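Local coordinates for CT009 (Chlamydia trachomatis, PDB 4GQM), which is of unknown function but carries a helix-turn-helix domain of the kind that in many relatives binds DNA, and crystallised here as a sub-domain-swapped dimer, at residues Glu5-His8 against Lys9-His13; Thr36-Leu40 against Ser41-Ala45. One frame throughout, in Å; residues are numbered along the deposited sequence. Where two conformers were deposited one is given.

Contact 1: residues Glu5-His8 against Lys9-His13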
loop_
_atom_site.group_PDB
_atom_site.type_symbol
_atom_site.label_atom_id
_atom_site.label_comp_id
_atom_site.label_asym_id
_atom_site.label_seq_id
_atom_site.Cartn_x
_atom_site.Cartn_y
_atom_site.Cartn_z
ATOM N N GLU A 5 -12.450 3.856 19.552
ATOM C CA GLU A 5 -11.610 4.273 20.665
ATOM C C GLU A 5 -10.578 3.191 21.039
ATOM O O GLU A 5 -9.407 3.522 21.273
ATOM C CB GLU A 5 -12.482 4.710 21.842
ATOM C CG GLU A 5 -13.163 6.070 21.524
ATOM C CD GLU A 5 -14.408 6.335 22.324
ATOM O OE1 GLU A 5 -14.611 5.631 23.320
ATOM O OE2 GLU A 5 -15.193 7.239 21.975
ATOM N N HIS A 6 -10.981 1.913 21.024
ATOM C CA HIS A 6 -9.988 0.856 21.289
ATOM C C HIS A 6 -8.926 0.789 20.172
ATOM O O HIS A 6 -7.765 0.616 20.452
ATOM C CB HIS A 6 -10.634 -0.519 21.403
ATOM C CG HIS A 6 -11.334 -0.767 22.700
ATOM N ND1 HIS A 6 -10.659 -1.105 23.848
ATOM C CD2 HIS A 6 -12.643 -0.749 23.009
ATOM C CE1 HIS A 6 -11.529 -1.297 24.819
ATOM N NE2 HIS A 6 -12.739 -1.097 24.342
ATOM N N VAL A 7 -9.339 0.905 18.908
ATOM C CA VAL A 7 -8.425 0.858 17.763
ATOM C C VAL A 7 -7.352 1.941 17.888
ATOM O O VAL A 7 -6.182 1.694 17.756
ATOM C CB VAL A 7 -9.198 1.037 16.413
ATOM C CG1 VAL A 7 -8.250 1.352 15.231
ATOM C CG2 VAL A 7 -10.040 -0.219 16.126
ATOM N N HIS A 8 -7.784 3.164 18.151
ATOM C CA HIS A 8 -6.815 4.262 18.185
ATOM C C HIS A 8 -5.883 4.119 19.385
ATOM O O HIS A 8 -4.674 4.408 19.301
ATOM C CB HIS A 8 -7.503 5.613 18.182
ATOM C CG HIS A 8 -8.281 5.874 16.937
ATOM N ND1 HIS A 8 -7.729 5.822 15.675
ATOM C CD2 HIS A 8 -9.587 6.152 16.773
ATOM C CE1 HIS A 8 -8.671 6.091 14.786
ATOM N NE2 HIS A 8 -9.806 6.306 15.429
ATOM N N LYS A 9 -6.400 3.637 20.520
ATOM C CA LYS A 9 -5.570 3.447 21.695
ATOM C C LYS A 9 -4.527 2.354 21.402
ATOM O O LYS A 9 -3.347 2.490 21.738
ATOM C CB LYS A 9 -6.454 3.079 22.900
ATOM C CG LYS A 9 -5.711 2.799 24.205
ATOM C CD LYS A 9 -6.722 2.381 25.291
ATOM C CE LYS A 9 -6.107 2.171 26.653
ATOM N NZ LYS A 9 -5.492 3.432 27.138
ATOM N N GLU A 10 -4.954 1.260 20.802
ATOM C CA GLU A 10 -4.016 0.209 20.435
ATOM C C GLU A 10 -2.979 0.722 19.446
ATOM O O GLU A 10 -1.802 0.380 19.560
ATOM C CB GLU A 10 -4.686 -0.989 19.801
ATOM C CG GLU A 10 -5.386 -1.927 20.808
ATOM C CD GLU A 10 -5.855 -3.196 20.168
ATOM O OE1 GLU A 10 -5.757 -3.332 18.914
ATOM O OE2 GLU A 10 -6.363 -4.070 20.912
ATOM N N LEU A 11 -3.389 1.491 18.412
ATOM C CA LEU A 11 -2.411 1.964 17.421
ATOM C C LEU A 11 -1.362 2.836 18.069
ATOM O O LEU A 11 -0.186 2.765 17.705
ATOM C CB LEU A 11 -3.123 2.737 16.304
ATOM C CG LEU A 11 -3.876 1.861 15.326
ATOM C CD1 LEU A 11 -4.748 2.724 14.436
ATOM C CD2 LEU A 11 -2.930 1.020 14.460
ATOM N N LEU A 12 -1.745 3.677 19.027
ATOM C CA LEU A 12 -0.750 4.509 19.725
ATOM C C LEU A 12 0.245 3.624 20.491
ATOM O O LEU A 12 1.454 3.843 20.452
ATOM C CB LEU A 12 -1.443 5.482 20.694
ATOM C CG LEU A 12 -2.145 6.697 20.100
ATOM C CD1 LEU A 12 -2.922 7.437 21.187
ATOM C CD2 LEU A 12 -1.127 7.597 19.476
ATOM N N HIS A 13 -0.268 2.613 21.187
ATOM C CA HIS A 13 0.574 1.725 21.952
ATOM C C HIS A 13 1.533 0.949 21.042
ATOM O O HIS A 13 2.727 0.845 21.304
ATOM C CB HIS A 13 -0.312 0.774 22.759
ATOM C CG HIS A 13 0.467 -0.216 23.556
ATOM N ND1 HIS A 13 0.729 -1.483 23.107
ATOM C CD2 HIS A 13 1.055 -0.121 24.770
ATOM C CE1 HIS A 13 1.436 -2.141 24.012
ATOM N NE2 HIS A 13 1.662 -1.325 25.019
#

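Contact 2: residues Thr36-Leu40 against Ser41-Ala45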
loop_
_atom_site.group_PDB
_atom_site.type_symbol
_atom_site.label_atom_id
_atom_site.label_comp_id
_atom_site.label_asym_id
_atom_site.label_seq_id
_atom_site.Cartn_x
_atom_site.Cartn_y
_atom_site.Cartn_z
ATOM N N THR A 36 15.044 -1.481 5.233
ATOM C CA THR A 36 13.824 -2.216 4.957
ATOM C C THR A 36 13.186 -1.818 3.639
ATOM O O THR A 36 12.325 -2.525 3.143
ATOM C CB THR A 36 12.766 -1.981 6.041
ATOM O OG1 THR A 36 12.357 -0.605 6.047
ATOM C CG2 THR A 36 13.313 -2.352 7.425
ATOM N N SER A 37 13.559 -0.648 3.128
ATOM C CA SER A 37 12.902 -0.054 1.968
ATOM C C SER A 37 11.420 0.264 2.201
ATOM O O SER A 37 10.657 0.430 1.237
ATOM C CB SER A 37 13.073 -0.941 0.732
ATOM O OG SER A 37 14.439 -0.992 0.369
ATOM N N ILE A 38 10.995 0.312 3.460
ATOM C CA ILE A 38 9.667 0.791 3.788
ATOM C C ILE A 38 9.737 2.309 3.763
ATOM O O ILE A 38 10.610 2.938 4.377
ATOM C CB ILE A 38 9.235 0.356 5.203
ATOM C CG1 ILE A 38 9.239 -1.162 5.319
ATOM C CG2 ILE A 38 7.877 0.911 5.520
ATOM C CD1 ILE A 38 9.170 -1.605 6.761
ATOM N N ARG A 39 8.825 2.931 3.048
ATOM C CA ARG A 39 8.856 4.376 2.946
ATOM C C ARG A 39 8.804 5.079 4.285
ATOM O O ARG A 39 8.039 4.704 5.193
ATOM C CB ARG A 39 7.652 4.837 2.148
ATOM C CG ARG A 39 7.632 4.420 0.744
ATOM C CD ARG A 39 8.603 5.186 -0.042
ATOM N NE ARG A 39 8.576 4.698 -1.405
ATOM C CZ ARG A 39 9.474 5.030 -2.318
ATOM N NH1 ARG A 39 10.469 5.860 -2.000
ATOM N NH2 ARG A 39 9.384 4.533 -3.537
ATOM N N LEU A 40 9.552 6.161 4.395
ATOM C CA LEU A 40 9.605 6.942 5.610
ATOM C C LEU A 40 8.218 7.359 6.082
ATOM O O LEU A 40 7.935 7.242 7.293
ATOM C CB LEU A 40 10.524 8.144 5.361
ATOM C CG LEU A 40 10.716 9.065 6.536
ATOM C CD1 LEU A 40 11.380 8.346 7.673
ATOM C CD2 LEU A 40 11.548 10.238 6.133
ATOM N N SER A 41 7.335 7.803 5.191
ATOM C CA SER A 41 6.021 8.261 5.587
ATOM C C SER A 41 5.222 7.110 6.259
ATOM O O SER A 41 4.433 7.347 7.153
ATOM C CB SER A 41 5.262 8.822 4.387
ATOM O OG SER A 41 5.156 7.825 3.396
ATOM N N ALA A 42 5.390 5.899 5.761
ATOM C CA ALA A 42 4.709 4.748 6.350
ATOM C C ALA A 42 5.255 4.440 7.754
ATOM O O ALA A 42 4.503 4.177 8.688
ATOM C CB ALA A 42 4.830 3.554 5.438
ATOM N N LEU A 43 6.576 4.505 7.915
ATOM C CA LEU A 43 7.186 4.302 9.216
ATOM C C LEU A 43 6.694 5.358 10.200
ATOM O O LEU A 43 6.427 5.033 11.368
ATOM C CB LEU A 43 8.719 4.335 9.096
ATOM C CG LEU A 43 9.327 3.219 8.260
ATOM C CD1 LEU A 43 10.781 3.495 7.988
ATOM C CD2 LEU A 43 9.138 1.839 8.920
ATOM N N GLU A 44 6.624 6.614 9.780
ATOM C CA GLU A 44 6.158 7.679 10.627
ATOM C C GLU A 44 4.729 7.409 11.058
ATOM O O GLU A 44 4.376 7.617 12.221
ATOM C CB GLU A 44 6.233 9.031 9.909
ATOM C CG GLU A 44 7.647 9.512 9.680
ATOM C CD GLU A 44 7.744 10.754 8.824
ATOM O OE1 GLU A 44 6.748 11.133 8.178
ATOM O OE2 GLU A 44 8.831 11.360 8.772
ATOM N N ALA A 45 3.883 6.972 10.133
ATOM C CA ALA A 45 2.479 6.730 10.435
ATOM C C ALA A 45 2.320 5.560 11.416
ATOM O O ALA A 45 1.433 5.590 12.276
ATOM C CB ALA A 45 1.707 6.466 9.138
#

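Contact 1: residues Glu5-His8 against Lys9-His13
Backbone hydrogen bonds join Glu-5-His-8 to Lys-9-His-13, the amides of Lys-9, Glu-10, Leu-11 and Leu-12 each donating to the carbonyl oxygen four residues earlier. Lys-9 N to Glu-5 O is 3.1 Å, and Glu-10 N to His-6 O is shorter, 2.9 Å, with an N-H...O angle of 168°.

Side-chain carbons pack on the same carbonyl oxygens. Glu-10, Leu-11 and Leu-12 all turn CG back beside their own backbone N, chi1 between -75° and -78°, which lays each side-chain base against the oxygen its amide already holds. Leu-11 CG thus rests 3.4 Å from Val-7 O, Glu-10 CG 3.5 Å from His-6 O, and Leu-12 CG 3.5 Å from His-8 O. Lys-9 sends CG the other way and reaches Glu-5 O through CB, 3.4 Å. The apolar pair is Val-7 and Leu-11, which point the same way side by side; in one of two Val-7 conformers CG1 lies 3.8 Å from Leu-11 CD1.

The polar ends of His-8 and Glu-10 bond outside the segment. His-8 NE2 is hydrogen-bonded to Glu-104 of the same chain, while Glu-10 OE1 takes the backbone N of Val-85 in the second subunit. Tyr-84 of that subunit also stacks its ring on His-6.

The run of i+4 to i backbone bonds marks a regular alpha-helix, 2-24, on which Val-7 and Leu-11 form an apolar strip that packs on Tyr-84 and Val-85 of the second subunit, part of the dimer interface.

Contact 2: residues Thr36-Leu40 against Ser41-Ala45
Ile-38 holds CG2 anti to its backbone N and CG1 beside it (chi1 -59°), while Leu-43 folds CG back beside its own N, and the two side chains meet nearly at right angles. The methyl CG2 of Ile-38 packs on Leu-43 CD2 at 3.7 Å, and Leu-43 CD1 lies equally far from Ile-38 O, 3.7 Å. Ile-38 CG2 also meets Ala-42 CB at 4.0 Å. Leu-40 turns CG anti to N (chi1 -179°), and the Glu-44 side chain slants across that of Leu-40, bringing OE2 3.7 Å from Leu-40 CG: a van der Waals touch, with the extended Glu-44 chain lying against Leu-40 O.

Arg-39, at the N-cap position, offers its carbonyl oxygen to the first turn. Leu-43 N donates to Arg-39 O at 3.1 Å, and Ala-42 N adds a weak, bent bond to the same atom. Glu-44 N follows with a bond to Leu-40 O, 2.9 Å. Before the helix, Thr-36 OG1 accepts from Ile-38 N at 3.1 Å in an ST turn, bridging Ser-37, whose positive phi (62°) ends the preceding helix.

Glu-33 OE2 of helix 29-36 takes the Leu-40 amide, where the helix start would probably favour its negative charge. Leu-43 also packs on Leu-29 and Val-32 of that helix, and on Tyr-67 of the second subunit, whose Phe-63 touches Ala-42.

A short turn joining helices 29-36 and 40-48, the second packed on the first through Leu-43, is characteristic of the helix-turn-helix; by analogy with DNA-binding relatives, helix 40-48 would be the recognition helix.

How the contacts relate
Contact 1 sits inside the long N-terminal helix 2-24, its centre about 17 Å from the centre of the chain, whereas contact 2 opens helix 40-48, its centre about 9 Å from that of the chain. They share no element and do not touch, their nearest atoms being about 6 Å apart. Both are partly buried, and both are covered in part by the second subunit: contact 1 by its 82-85 region, contact 2 by aromatic residues including two of its helix 59-70, as suits a swapped dimer. The first is uninterrupted helix whose polar side chains bond helix 83-104 and the second subunit; the second adds Ile-38/Leu-43 packing to first-turn backbone bonds and an ST turn.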